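Local coordinates for protein fructose-bisphosphate aldolase (Slackia heliotrinireducens, PDB 4MOZ) that belongs to the DeoC/LacD family of aldolases and folds as an eight-stranded TIM barrel, found here in an assembly of five chains, at residues A41-Q44 and K45-L49; D64-H67 and L68-A72; L145-S149 and E150-T154; E280-R283 and L284-I288. All coordinates share one frame; numbering follows the deposited sequence.

Contact 1: residues A41-Q44 and K45-L49; sequences ACDQ and KVEHL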
# COMPACT_ATOMS: atom_id res chain seq x y z
N ALA C 41 -5.97 31.93 3.61
CA ALA C 41 -6.08 30.68 2.86
C ALA C 41 -5.93 30.90 1.36
O ALA C 41 -6.70 31.64 0.74
CB ALA C 41 -7.41 30.00 3.18
N CYS C 42 -4.93 30.24 0.78
CA CYS C 42 -4.61 30.37 -0.64
C CYS C 42 -4.49 29.00 -1.31
O CYS C 42 -3.70 28.82 -2.24
CB CYS C 42 -3.30 31.14 -0.82
SG CYS C 42 -3.34 32.84 -0.20
N ASP C 43 -5.28 28.04 -0.84
CA ASP C 43 -5.20 26.66 -1.31
C ASP C 43 -6.34 26.28 -2.27
O ASP C 43 -6.39 25.16 -2.77
CB ASP C 43 -5.20 25.71 -0.11
CG ASP C 43 -6.51 25.76 0.68
OD1 ASP C 43 -6.99 26.88 0.99
OD2 ASP C 43 -7.05 24.69 1.01
N GLN C 44 -7.23 27.23 -2.55
CA GLN C 44 -8.45 26.94 -3.32
C GLN C 44 -8.28 26.78 -4.84
O GLN C 44 -9.24 26.43 -5.53
CB GLN C 44 -9.54 27.97 -2.99
CG GLN C 44 -10.05 27.88 -1.55
CD GLN C 44 -10.92 29.06 -1.14
OE1 GLN C 44 -10.54 30.22 -1.31
NE2 GLN C 44 -12.10 28.77 -0.60
N LYS C 45 -7.08 27.02 -5.37
CA LYS C 45 -6.81 26.77 -6.80
C LYS C 45 -6.95 25.28 -7.15
O LYS C 45 -7.30 24.95 -8.29
CB LYS C 45 -5.43 27.26 -7.22
CG LYS C 45 -5.33 28.76 -7.43
CD LYS C 45 -3.89 29.18 -7.72
CE LYS C 45 -3.53 29.00 -9.18
NZ LYS C 45 -4.35 29.88 -10.07
N VAL C 46 -6.66 24.40 -6.20
CA VAL C 46 -6.94 22.98 -6.38
C VAL C 46 -8.37 22.68 -5.95
O VAL C 46 -9.14 22.11 -6.73
CB VAL C 46 -5.95 22.06 -5.63
CG1 VAL C 46 -6.22 20.60 -5.99
CG2 VAL C 46 -4.51 22.41 -5.96
N GLU C 47 -8.73 23.09 -4.73
CA GLU C 47 -10.04 22.77 -4.14
C GLU C 47 -11.24 23.10 -5.03
O GLU C 47 -12.12 22.26 -5.21
CB GLU C 47 -10.20 23.44 -2.77
CG GLU C 47 -9.19 22.99 -1.72
CD GLU C 47 -9.30 21.51 -1.39
OE1 GLU C 47 -10.43 20.99 -1.27
OE2 GLU C 47 -8.24 20.86 -1.25
N HIS C 48 -11.28 24.31 -5.58
CA HIS C 48 -12.40 24.73 -6.41
C HIS C 48 -11.97 25.04 -7.81
O HIS C 48 -12.70 25.68 -8.57
CB HIS C 48 -13.12 25.93 -5.78
CG HIS C 48 -13.63 25.67 -4.39
ND1 HIS C 48 -13.36 26.50 -3.36
CD2 HIS C 48 -14.38 24.62 -3.87
CE1 HIS C 48 -13.93 26.01 -2.24
NE2 HIS C 48 -14.55 24.86 -2.55
N LEU C 49 -10.77 24.58 -8.17
CA LEU C 49 -10.17 24.84 -9.47
C LEU C 49 -10.03 26.35 -9.72
O LEU C 49 -9.49 27.06 -8.87
CB LEU C 49 -10.93 24.12 -10.60
CG LEU C 49 -10.82 22.59 -10.59
CD1 LEU C 49 -11.62 21.97 -11.73
CD2 LEU C 49 -9.37 22.12 -10.65
O HOH W 1 -4.23 27.33 -4.46
O HOH W 2 -6.19 22.17 0.12
O HOH W 3 -11.06 28.15 -7.13
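Gln44 and His48, one helical turn apart, send their side chains out side by side and in the same direction. In each, CG stands anti to the carbonyl carbon (chi1 -66° in Gln44, -58° in His48), so the two chains leave the backbone in step. The Gln44 amide brings NE2 to the edge of the imidazole, in its plane and 3.7 Å from His48 CE1, with the amide and ring planes 58° apart; this is contact at the rim, not stacking. Their polar ends have other partners: His48 ND1 bonds to Asp52, and Gln44 OE1 makes a weak bond with His274. Beneath them, His48 N donates to Gln44 O over 2.9 Å and closes helix 44-47, a single turn two residues after the first strand, 37-41, of the TIM barrel. A water donates to both Gln44 O and Leu49 O, 2.6 Å from the latter, and so reconciles two facing acceptors. On another side of the turn the acids Asp43 and Glu47 come close, OD2 to OE2 4.6 Å. A water 2.8 Å from each of Asp43 OD2 and Glu47 OE2 lies between them, and Lys106 N donates to Glu47 OE2, which would ease their repulsion. Lysine suits position 45 because its long chain, bent at the last two torsions, reaches both the Phe53 ring, in a cation-pi contact, and Ala232 O of the second subunit.

Contact 2: residues D64-H67 and L68-A72; sequences DPEH and LFKIA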
# COMPACT_ATOMS: atom_id res chain seq x y z
N ASP C 64 -4.40 36.20 -11.76
CA ASP C 64 -2.96 35.99 -11.67
C ASP C 64 -2.62 35.54 -10.25
O ASP C 64 -2.91 36.25 -9.29
CB ASP C 64 -2.20 37.28 -12.02
CG ASP C 64 -0.68 37.11 -12.07
OD1 ASP C 64 -0.13 36.12 -11.54
OD2 ASP C 64 -0.02 37.98 -12.66
N PRO C 65 -2.01 34.35 -10.10
CA PRO C 65 -1.67 33.79 -8.79
C PRO C 65 -0.74 34.66 -7.94
O PRO C 65 -0.77 34.55 -6.71
CB PRO C 65 -0.98 32.48 -9.14
CG PRO C 65 -1.55 32.10 -10.46
CD PRO C 65 -1.74 33.39 -11.19
N GLU C 66 0.08 35.50 -8.57
CA GLU C 66 0.98 36.38 -7.82
C GLU C 66 0.20 37.37 -6.93
O GLU C 66 0.71 37.85 -5.91
CB GLU C 66 1.95 37.12 -8.74
CG GLU C 66 3.17 37.66 -8.00
CD GLU C 66 4.22 38.28 -8.89
OE1 GLU C 66 4.17 38.11 -10.13
OE2 GLU C 66 5.13 38.95 -8.34
N HIS C 67 -1.04 37.65 -7.33
CA HIS C 67 -2.01 38.40 -6.52
C HIS C 67 -2.02 37.95 -5.08
O HIS C 67 -1.98 38.78 -4.16
CB HIS C 67 -3.39 38.23 -7.15
CG HIS C 67 -4.47 39.09 -6.52
ND1 HIS C 67 -4.41 40.43 -6.51
CD2 HIS C 67 -5.68 38.73 -5.93
CE1 HIS C 67 -5.52 40.91 -5.91
NE2 HIS C 67 -6.30 39.87 -5.57
N LEU C 68 -2.04 36.63 -4.87
CA LEU C 68 -2.09 36.06 -3.52
C LEU C 68 -0.86 36.44 -2.70
O LEU C 68 -0.97 36.77 -1.51
CB LEU C 68 -2.24 34.54 -3.57
CG LEU C 68 -3.39 33.97 -4.41
CD1 LEU C 68 -3.29 32.46 -4.54
CD2 LEU C 68 -4.75 34.36 -3.85
N PHE C 69 0.31 36.41 -3.33
CA PHE C 69 1.56 36.71 -2.64
C PHE C 69 1.73 38.21 -2.38
O PHE C 69 2.32 38.60 -1.38
CB PHE C 69 2.75 36.13 -3.40
CG PHE C 69 2.83 34.63 -3.34
CD1 PHE C 69 2.11 33.83 -4.23
CD2 PHE C 69 3.61 34.00 -2.37
CE1 PHE C 69 2.17 32.45 -4.17
CE2 PHE C 69 3.68 32.62 -2.31
CZ PHE C 69 2.96 31.84 -3.21
N LYS C 70 1.19 39.03 -3.29
CA LYS C 70 1.19 40.48 -3.11
C LYS C 70 0.32 40.87 -1.91
O LYS C 70 0.71 41.73 -1.12
CB LYS C 70 0.69 41.19 -4.37
CG LYS C 70 1.63 41.14 -5.56
CD LYS C 70 1.04 41.93 -6.72
CE LYS C 70 1.78 41.71 -8.03
NZ LYS C 70 3.03 42.50 -8.11
N ILE C 71 -0.83 40.22 -1.78
CA ILE C 71 -1.74 40.43 -0.65
C ILE C 71 -1.07 40.04 0.66
O ILE C 71 -1.09 40.81 1.62
CB ILE C 71 -3.06 39.65 -0.83
CG1 ILE C 71 -3.85 40.19 -2.02
CG2 ILE C 71 -3.91 39.75 0.43
CD1 ILE C 71 -4.97 39.27 -2.49
N ALA C 72 -0.48 38.85 0.70
CA ALA C 72 0.21 38.37 1.90
C ALA C 72 1.34 39.29 2.32
O ALA C 72 1.61 39.46 3.51
CB ALA C 72 0.73 36.96 1.66
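Ile71 presses its terminal methyl onto the imidazole of His67, and this is the tight side of the contact. CD1 of Ile71 sits over one ring face, 3.6 Å from the centroid of the His67 ring and displaced toward the NE2 rim, a CH-pi contact between residues four apart. His67 has CG anti to the backbone N (chi1 -173°), which swings the ring beside its own carbonyl carbon; Ile71 has CG1 beside its backbone N (chi1 -65°), and the extended next torsion carries CD1 on to the ring. Below the pair, Ile71 N donates to His67 O at 3.0 Å. A flat ring suits this buried place because its face takes a methyl while NE2 reaches His274 O and Arg276 O in weak hydrogen bonds. Glu66 and Lys70, partly exposed, form the looser side. Lys70 CG rests 3.4 Å from Glu66 O, but Lys70 NZ stays 4.1 Å from Glu66 OE2, beyond a salt bridge, and that carboxylate oxygen bonds to Tyr94 instead. At the helix start, Asp64 OD1 caps Glu66 N at 3.0 Å, and Pro65 meets Ala231 of the second subunit. Helix 66-74 belongs to the outer layer of the TIM barrel: Phe69 stacks on Tyr90 of helix 84-90, and Ile71 packs on helices 271-274 and 278-294.

Contact 3: residues L145-S149 and E150-T154; sequences LYLGS and EYEAT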
# COMPACT_ATOMS: atom_id res chain seq x y z
N LEU C 145 -9.22 16.93 6.84
CA LEU C 145 -9.85 15.63 7.08
C LEU C 145 -11.35 15.74 6.88
O LEU C 145 -11.98 16.64 7.44
CB LEU C 145 -9.59 15.12 8.50
CG LEU C 145 -8.17 14.81 8.96
CD1 LEU C 145 -7.56 16.01 9.66
CD2 LEU C 145 -8.21 13.61 9.89
N TYR C 146 -11.92 14.82 6.10
CA TYR C 146 -13.37 14.70 5.99
C TYR C 146 -13.83 13.54 6.86
O TYR C 146 -13.86 12.39 6.42
CB TYR C 146 -13.82 14.52 4.53
CG TYR C 146 -13.19 15.52 3.59
CD1 TYR C 146 -13.65 16.84 3.52
CD2 TYR C 146 -12.12 15.16 2.78
CE1 TYR C 146 -13.06 17.76 2.66
CE2 TYR C 146 -11.52 16.07 1.93
CZ TYR C 146 -11.99 17.37 1.87
OH TYR C 146 -11.38 18.26 1.01
N LEU C 147 -14.17 13.84 8.11
CA LEU C 147 -14.73 12.83 9.00
C LEU C 147 -16.06 12.36 8.45
O LEU C 147 -16.78 13.14 7.84
CB LEU C 147 -14.90 13.38 10.42
CG LEU C 147 -13.66 13.96 11.11
CD1 LEU C 147 -14.01 14.47 12.50
CD2 LEU C 147 -12.51 12.96 11.18
N GLY C 148 -16.36 11.08 8.64
CA GLY C 148 -17.62 10.51 8.17
C GLY C 148 -17.63 10.15 6.69
O GLY C 148 -18.62 9.60 6.20
N SER C 149 -16.56 10.48 5.98
CA SER C 149 -16.36 9.99 4.62
C SER C 149 -15.97 8.52 4.70
O SER C 149 -15.36 8.09 5.68
CB SER C 149 -15.24 10.77 3.92
OG SER C 149 -14.87 10.16 2.69
N GLU C 150 -16.30 7.74 3.67
CA GLU C 150 -15.85 6.35 3.61
C GLU C 150 -14.33 6.23 3.52
O GLU C 150 -13.78 5.16 3.73
CB GLU C 150 -16.54 5.60 2.46
CG GLU C 150 -18.00 5.31 2.76
CD GLU C 150 -18.68 4.45 1.72
OE1 GLU C 150 -18.01 4.01 0.76
OE2 GLU C 150 -19.90 4.21 1.88
N TYR C 151 -13.66 7.35 3.22
CA TYR C 151 -12.20 7.38 3.19
C TYR C 151 -11.59 8.04 4.43
O TYR C 151 -10.40 8.37 4.44
CB TYR C 151 -11.71 8.06 1.91
CG TYR C 151 -12.28 7.45 0.65
CD1 TYR C 151 -11.79 6.24 0.15
CD2 TYR C 151 -13.32 8.07 -0.03
CE1 TYR C 151 -12.32 5.68 -1.01
CE2 TYR C 151 -13.85 7.52 -1.19
CZ TYR C 151 -13.35 6.33 -1.67
OH TYR C 151 -13.89 5.79 -2.82
N GLU C 152 -12.40 8.22 5.47
CA GLU C 152 -11.98 8.80 6.76
C GLU C 152 -10.69 8.17 7.29
O GLU C 152 -9.78 8.88 7.73
CB GLU C 152 -13.09 8.67 7.80
CG GLU C 152 -12.72 9.12 9.22
CD GLU C 152 -13.76 8.73 10.26
OE1 GLU C 152 -14.79 9.44 10.36
OE2 GLU C 152 -13.56 7.73 10.98
N ALA C 153 -10.62 6.84 7.25
CA ALA C 153 -9.49 6.09 7.81
C ALA C 153 -8.14 6.50 7.23
O ALA C 153 -7.17 6.66 7.97
CB ALA C 153 -9.71 4.59 7.62
N THR C 154 -8.09 6.66 5.91
CA THR C 154 -6.86 7.04 5.22
C THR C 154 -6.38 8.41 5.69
O THR C 154 -5.18 8.60 5.95
CB THR C 154 -7.06 7.05 3.69
OG1 THR C 154 -7.67 5.81 3.29
CG2 THR C 154 -5.73 7.22 2.97
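The Tyr151 ring approaches Ser149 obliquely, its CD2 3.8 Å from Ser149 OG, while the flat carboxylate of Glu152 receives Gly148 N on the anti side of OE1, 19° out of plane. They sit where a beta-alpha loop of the TIM barrel enters its helix: strand 138-145 passes into helix 152-168 through two successive beta turns, type II from Tyr146 to Ser149 and type I from Ser149 to Glu152. Serine suits the junction because its short hydroxyl can turn back on the chain. With OG anti to the backbone N (chi1 170°), it accepts from Tyr151 N at 3.1 Å in an ST turn, and it also bonds to Pro117 O. Ser149 O takes Glu152 N at 3.0 Å, so a single residue holds the amides of the N-cap residue, Tyr151, and of the first helical residue. Glycine fits position 148 because the third residue of a type II turn needs a positive phi. The outer ends are held too, Tyr151 OH by Asp115 and Glu150 OE2 by Gln114 of the third subunit. Glu152 also reaches across this interface: its extended chain starts with CG anti to N (chi1 174°), and OE1, hydrogen-bonded to Thr107 OG1 of the third subunit, lies 2.8 Å from Gly148 N and 3.7 Å from Leu147 CA.

Contact 4: residues E280-R283 and L284-I288; sequences EAVR and LTKAI
Val282 O is gripped by two donors from the next turn: Thr285 OG1, at 2.6 Å, and Lys286 N, at 3.1 Å. Both groups belong to helix 278-294, which comes after the eighth and last strand of the TIM barrel. The hydroxyl adds a second bond to a carbonyl already used in the regular i to i+4 pattern. The torsion is what allows it: Thr285 holds OG1 between its own backbone N and carbonyl carbon (chi1 66°), aimed back at the preceding turn. That choice also sends CG2 to the other side, 3.4 Å from Ala281 O. Threonine suits a buried spot of this kind, since its hydroxyl is satisfied by the helix itself and still accepts a hydrogen bond from Val76 N. On the neighbouring flank Val282 and Lys286 lie side by side and point the same way. The lysine is fully extended, so its aliphatic length runs past the valine, with Lys286 CE 3.8 Å from Val282 CG1, before NZ forms a salt bridge with Asp310. Leu284 packs its branched end on Ile273 and Phe305, and the small Ala287 lets Phe305 come close as well. Arg283 instead folds back toward the start of the segment, where NE bonds to Phe305 O. There Glu280 CA lies over one face of the guanidinium of Arg283, 3.8 Å above its plane and toward its rim.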
# COMPACT_ATOMS: atom_id res chain seq x y z
N GLU C 280 -8.10 46.86 -1.99
CA GLU C 280 -9.21 46.50 -1.11
C GLU C 280 -8.92 45.23 -0.32
O GLU C 280 -9.26 45.13 0.86
CB GLU C 280 -10.50 46.34 -1.93
CG GLU C 280 -11.76 46.18 -1.08
CD GLU C 280 -13.02 46.12 -1.91
OE1 GLU C 280 -13.18 46.95 -2.83
OE2 GLU C 280 -13.87 45.25 -1.65
N ALA C 281 -8.30 44.25 -0.99
CA ALA C 281 -7.90 42.99 -0.38
C ALA C 281 -6.95 43.23 0.78
O ALA C 281 -7.17 42.71 1.88
CB ALA C 281 -7.25 42.09 -1.42
N VAL C 282 -5.91 44.03 0.53
CA VAL C 282 -4.96 44.44 1.55
C VAL C 282 -5.68 45.10 2.74
O VAL C 282 -5.42 44.75 3.90
CB VAL C 282 -3.87 45.37 0.95
CG1 VAL C 282 -3.11 46.12 2.04
CG2 VAL C 282 -2.90 44.57 0.10
N ARG C 283 -6.60 46.01 2.45
CA ARG C 283 -7.37 46.68 3.50
C ARG C 283 -8.23 45.72 4.33
O ARG C 283 -8.39 45.92 5.54
CB ARG C 283 -8.24 47.81 2.94
CG ARG C 283 -7.45 49.02 2.45
CD ARG C 283 -8.32 50.27 2.31
NE ARG C 283 -9.53 50.02 1.52
CZ ARG C 283 -9.61 50.18 0.20
NH1 ARG C 283 -8.55 50.57 -0.50
NH2 ARG C 283 -10.76 49.93 -0.42
N LEU C 284 -8.76 44.68 3.69
CA LEU C 284 -9.56 43.69 4.41
C LEU C 284 -8.71 42.83 5.35
O LEU C 284 -9.12 42.54 6.47
CB LEU C 284 -10.40 42.82 3.46
CG LEU C 284 -11.31 41.77 4.13
CD1 LEU C 284 -12.30 42.39 5.10
CD2 LEU C 284 -12.04 40.94 3.08
N THR C 285 -7.51 42.45 4.90
CA THR C 285 -6.60 41.68 5.76
C THR C 285 -6.27 42.51 7.00
O THR C 285 -6.20 41.98 8.11
CB THR C 285 -5.28 41.27 5.06
OG1 THR C 285 -4.50 42.43 4.75
CG2 THR C 285 -5.54 40.48 3.78
N LYS C 286 -6.10 43.81 6.79
CA LYS C 286 -5.77 44.75 7.86
C LYS C 286 -6.93 44.86 8.84
O LYS C 286 -6.71 44.86 10.05
CB LYS C 286 -5.38 46.12 7.29
CG LYS C 286 -4.01 46.12 6.62
CD LYS C 286 -3.65 47.48 6.05
CE LYS C 286 -2.22 47.46 5.51
NZ LYS C 286 -1.80 48.79 4.98
N ALA C 287 -8.15 44.91 8.32
CA ALA C 287 -9.37 44.92 9.13
C ALA C 287 -9.51 43.65 9.97
O ALA C 287 -9.76 43.71 11.18
CB ALA C 287 -10.60 45.13 8.26
N ILE C 288 -9.33 42.50 9.32
CA ILE C 288 -9.39 41.20 9.99
C ILE C 288 -8.31 41.10 11.07
O ILE C 288 -8.61 40.75 12.21
CB ILE C 288 -9.27 40.03 8.99
CG1 ILE C 288 -10.46 40.02 8.03
CG2 ILE C 288 -9.17 38.70 9.72
CD1 ILE C 288 -10.27 39.14 6.81

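In the fold
All four are local contacts between residues close in sequence, on the helices and loops around one barrel. Contacts 2, 3 and 4 are buried, contact 1 only partly. Contacts 2 and 4 sit on helices that meet directly, Ile71 CD1 lying 3.8 Å from Ala281 CB; both combine helical backbone bonds with apolar contact. Contact 1 relies more on waters and touches contact 2 where Lys45 NZ approaches Pro65 CG at 3.6 Å; both face the second subunit. Contact 3 lies across the chain from contact 4, their centres about 35 Å apart, and its Glu150 and Glu152 reach the third subunit. By contrast, no other subunit touches contact 4, whose charged side chains find partners within the same chain.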